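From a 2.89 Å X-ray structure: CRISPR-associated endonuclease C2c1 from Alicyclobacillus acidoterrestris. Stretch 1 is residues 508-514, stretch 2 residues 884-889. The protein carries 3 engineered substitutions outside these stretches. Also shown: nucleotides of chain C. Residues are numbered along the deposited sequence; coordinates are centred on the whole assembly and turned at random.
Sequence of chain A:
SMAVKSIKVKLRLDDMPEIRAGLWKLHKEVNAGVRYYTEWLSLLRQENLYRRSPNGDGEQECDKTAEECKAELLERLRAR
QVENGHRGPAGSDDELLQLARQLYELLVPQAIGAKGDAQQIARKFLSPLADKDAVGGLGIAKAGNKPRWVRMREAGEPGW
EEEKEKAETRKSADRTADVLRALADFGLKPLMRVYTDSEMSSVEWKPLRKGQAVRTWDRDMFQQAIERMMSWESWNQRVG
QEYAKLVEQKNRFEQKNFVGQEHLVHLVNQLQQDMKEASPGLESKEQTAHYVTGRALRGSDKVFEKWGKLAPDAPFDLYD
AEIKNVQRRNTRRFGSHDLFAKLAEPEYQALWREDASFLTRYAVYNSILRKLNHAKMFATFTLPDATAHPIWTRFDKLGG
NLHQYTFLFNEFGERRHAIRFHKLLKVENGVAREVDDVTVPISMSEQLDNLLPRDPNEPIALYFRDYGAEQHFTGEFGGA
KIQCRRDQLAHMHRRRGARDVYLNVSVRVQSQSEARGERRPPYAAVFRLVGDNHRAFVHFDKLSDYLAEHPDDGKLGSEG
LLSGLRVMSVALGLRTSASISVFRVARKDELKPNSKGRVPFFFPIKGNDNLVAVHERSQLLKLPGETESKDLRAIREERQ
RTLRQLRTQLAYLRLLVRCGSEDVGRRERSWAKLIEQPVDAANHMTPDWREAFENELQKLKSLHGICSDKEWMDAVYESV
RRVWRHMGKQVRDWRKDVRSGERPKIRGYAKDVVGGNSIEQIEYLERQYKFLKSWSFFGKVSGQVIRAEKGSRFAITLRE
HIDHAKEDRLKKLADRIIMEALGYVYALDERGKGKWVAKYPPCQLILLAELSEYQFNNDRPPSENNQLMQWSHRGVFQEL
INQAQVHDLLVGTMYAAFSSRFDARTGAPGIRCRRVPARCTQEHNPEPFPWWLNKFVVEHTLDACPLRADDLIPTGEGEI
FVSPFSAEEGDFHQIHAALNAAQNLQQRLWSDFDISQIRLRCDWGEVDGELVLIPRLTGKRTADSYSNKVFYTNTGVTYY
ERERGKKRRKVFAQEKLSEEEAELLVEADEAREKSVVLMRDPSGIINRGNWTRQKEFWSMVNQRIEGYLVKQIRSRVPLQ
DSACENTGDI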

# COMPACT_ATOMS: atom_id res chain seq x y z
N ARG A 508 13.06 22.51 -1.87
CA ARG A 508 13.49 21.91 -3.12
C ARG A 508 14.99 21.65 -3.02
O ARG A 508 15.77 22.59 -2.83
N VAL A 509 15.39 20.39 -3.14
CA VAL A 509 16.76 19.96 -2.93
C VAL A 509 17.32 19.43 -4.24
O VAL A 509 16.68 18.60 -4.89
N GLN A 510 18.50 19.90 -4.61
CA GLN A 510 19.13 19.59 -5.89
C GLN A 510 20.15 18.48 -5.70
O GLN A 510 21.07 18.61 -4.89
N SER A 511 19.98 17.39 -6.45
CA SER A 511 20.88 16.25 -6.34
C SER A 511 22.21 16.55 -7.00
O SER A 511 22.32 17.43 -7.86
N GLN A 512 23.24 15.80 -6.60
CA GLN A 512 24.58 16.04 -7.14
C GLN A 512 24.60 15.94 -8.66
O GLN A 512 25.30 16.71 -9.32
N SER A 513 23.83 15.01 -9.22
CA SER A 513 23.69 14.96 -10.67
C SER A 513 23.02 16.22 -11.20
O SER A 513 23.54 16.86 -12.12
N GLU A 514 21.88 16.60 -10.62
CA GLU A 514 21.19 17.81 -11.07
C GLU A 514 22.11 19.02 -10.99
O GLU A 514 22.05 19.90 -11.86
N ALA A 884 15.09 8.02 -2.54
CA ALA A 884 16.25 7.83 -3.40
C ALA A 884 16.50 9.00 -4.34
O ALA A 884 17.60 9.09 -4.90
N GLN A 885 15.52 9.90 -4.52
CA GLN A 885 15.62 10.91 -5.57
C GLN A 885 16.84 11.80 -5.37
O GLN A 885 17.61 12.03 -6.31
N VAL A 886 17.04 12.29 -4.14
CA VAL A 886 18.12 13.23 -3.87
C VAL A 886 19.48 12.59 -4.08
O VAL A 886 20.45 13.27 -4.43
N HIS A 887 19.59 11.28 -3.85
CA HIS A 887 20.88 10.61 -3.88
C HIS A 887 21.26 10.09 -5.26
O HIS A 887 22.33 9.51 -5.41
N ASP A 888 20.40 10.30 -6.27
CA ASP A 888 20.63 9.79 -7.62
C ASP A 888 20.72 8.27 -7.66
O ASP A 888 21.46 7.70 -8.46
N LEU A 889 19.96 7.59 -6.79
CA LEU A 889 19.89 6.14 -6.76
C LEU A 889 18.69 5.66 -7.55
O LEU A 889 17.56 6.10 -7.30

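Along 884-889 the chain folds through a type I beta turn from Gln-885 to Asp-888; Val-886 within the turn and Asp-888 at its end carry most of the contact. Gln-885 sets off sideways, chi1 and chi2 both t, and although its end comes nearer it makes no close side-chain contact. Val-886, chi1 t, also leaves sideways, yet its CG1 meets CG1 of Val-509 at 3.6 Å; Val-509, likewise t, points toward the turn, so the two valines form the apolar part of the contact. The carbonyl O of Val-886 lies 3.1 Å from CB of Ser-511, where the chains come nearest, CA of Ser-511 to CA of Val-886 being 4.8 Å. His-887 (chi1 m) turns away.

Asp-888, chi1 m, points toward the other stretch, where its carboxylate meets Ser-511 (p) and Ser-513 (t), both pointing toward it. Its OD2 accepts a hydrogen bond from Ser-513 N at 2.9 Å; its OD1 lies 3.3 Å from Ser-513 CB and 2.8 Å from Ser-511 OG. That hydroxyl also lies 2.9 Å from Glu-514 OE1, and which carboxylate receives its proton is open. As N-cap, Ser-511 OG accepts from Glu-514 N at 3.2 Å, while Ser-511 N donates to Glu-514 OE1 at 3.1 Å. Ala-884, Leu-889 and Arg-508 stay out of reach; the Arg-508 guanidinium edge faces OP1 of DG21 of chain C.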

# COMPACT_ATOMS: atom_id res chain seq x y z
CB ARG A 508 13.17 22.80 -4.31
CG ARG A 508 11.83 23.50 -4.23
CD ARG A 508 11.49 24.21 -5.53
NE ARG A 508 10.82 23.32 -6.47
CZ ARG A 508 9.52 23.05 -6.44
NH1 ARG A 508 9.00 22.21 -7.33
NH2 ARG A 508 8.75 23.61 -5.53
CB VAL A 509 16.86 18.90 -1.82
CG1 VAL A 509 18.30 18.55 -1.56
CG2 VAL A 509 16.21 19.41 -0.54
CB GLN A 510 19.78 20.84 -6.47
CG GLN A 510 20.20 20.74 -7.93
CD GLN A 510 20.61 22.08 -8.51
OE1 GLN A 510 21.03 22.98 -7.78
NE2 GLN A 510 20.46 22.23 -9.82
CB SER A 511 20.25 15.01 -6.97
OG SER A 511 20.24 15.11 -8.38
CB GLN A 512 25.58 15.05 -6.53
CG GLN A 512 25.71 15.14 -5.03
CD GLN A 512 26.77 14.22 -4.50
OE1 GLN A 512 27.47 13.55 -5.26
NE2 GLN A 512 26.91 14.18 -3.18
CB SER A 513 22.88 13.72 -11.08
OG SER A 513 22.37 13.86 -12.39
CB GLU A 514 19.93 18.03 -10.24
CG GLU A 514 18.81 17.04 -10.53
CD GLU A 514 17.65 17.17 -9.56
OE1 GLU A 514 17.73 16.60 -8.45
OE2 GLU A 514 16.66 17.84 -9.91
CB ALA A 884 16.09 6.55 -4.22
CB GLN A 885 14.33 11.74 -5.59
CG GLN A 885 14.17 12.63 -6.82
CD GLN A 885 12.76 13.19 -6.95
OE1 GLN A 885 11.90 12.94 -6.10
NE2 GLN A 885 12.51 13.95 -8.01
CB VAL A 886 18.01 13.78 -2.44
CG1 VAL A 886 18.81 15.04 -2.30
CG2 VAL A 886 16.56 14.01 -2.08
CB HIS A 887 20.88 9.45 -2.88
CG HIS A 887 20.50 9.85 -1.49
ND1 HIS A 887 21.37 10.48 -0.63
CD2 HIS A 887 19.33 9.71 -0.81
CE1 HIS A 887 20.76 10.72 0.52
NE2 HIS A 887 19.52 10.25 0.43
CB ASP A 888 21.90 10.41 -8.24
CG ASP A 888 21.82 11.91 -8.35
OD1 ASP A 888 20.81 12.41 -8.87
OD2 ASP A 888 22.77 12.59 -7.92
CB LEU A 889 19.78 5.62 -5.32
CG LEU A 889 20.94 5.90 -4.38
CD1 LEU A 889 20.71 5.18 -3.08
CD2 LEU A 889 22.23 5.45 -5.04
P DG C 21 6.18 26.33 -5.11
OP1 DG C 21 7.03 25.14 -4.95
OP2 DG C 21 6.68 27.65 -4.67
O5' DG C 21 5.80 26.48 -6.65
C5' DG C 21 5.37 27.73 -7.16
C4' DG C 21 5.91 27.92 -8.56
O4' DG C 21 4.83 28.05 -9.51
C3' DG C 21 6.80 29.14 -8.76
O3' DG C 21 8.01 28.74 -9.36
C2' DG C 21 5.99 30.05 -9.68
C1' DG C 21 5.18 29.02 -10.45
N9 DG C 21 3.96 29.54 -11.05
C8 DG C 21 2.76 29.76 -10.41
N7 DG C 21 1.83 30.21 -11.20
C5 DG C 21 2.45 30.29 -12.45
C6 DG C 21 1.94 30.71 -13.70
O6 DG C 21 0.80 31.10 -13.97
N1 DG C 21 2.91 30.63 -14.69
C2 DG C 21 4.20 30.21 -14.51
N2 DG C 21 4.98 30.20 -15.59
N3 DG C 21 4.69 29.80 -13.35
C4 DG C 21 3.76 29.87 -12.36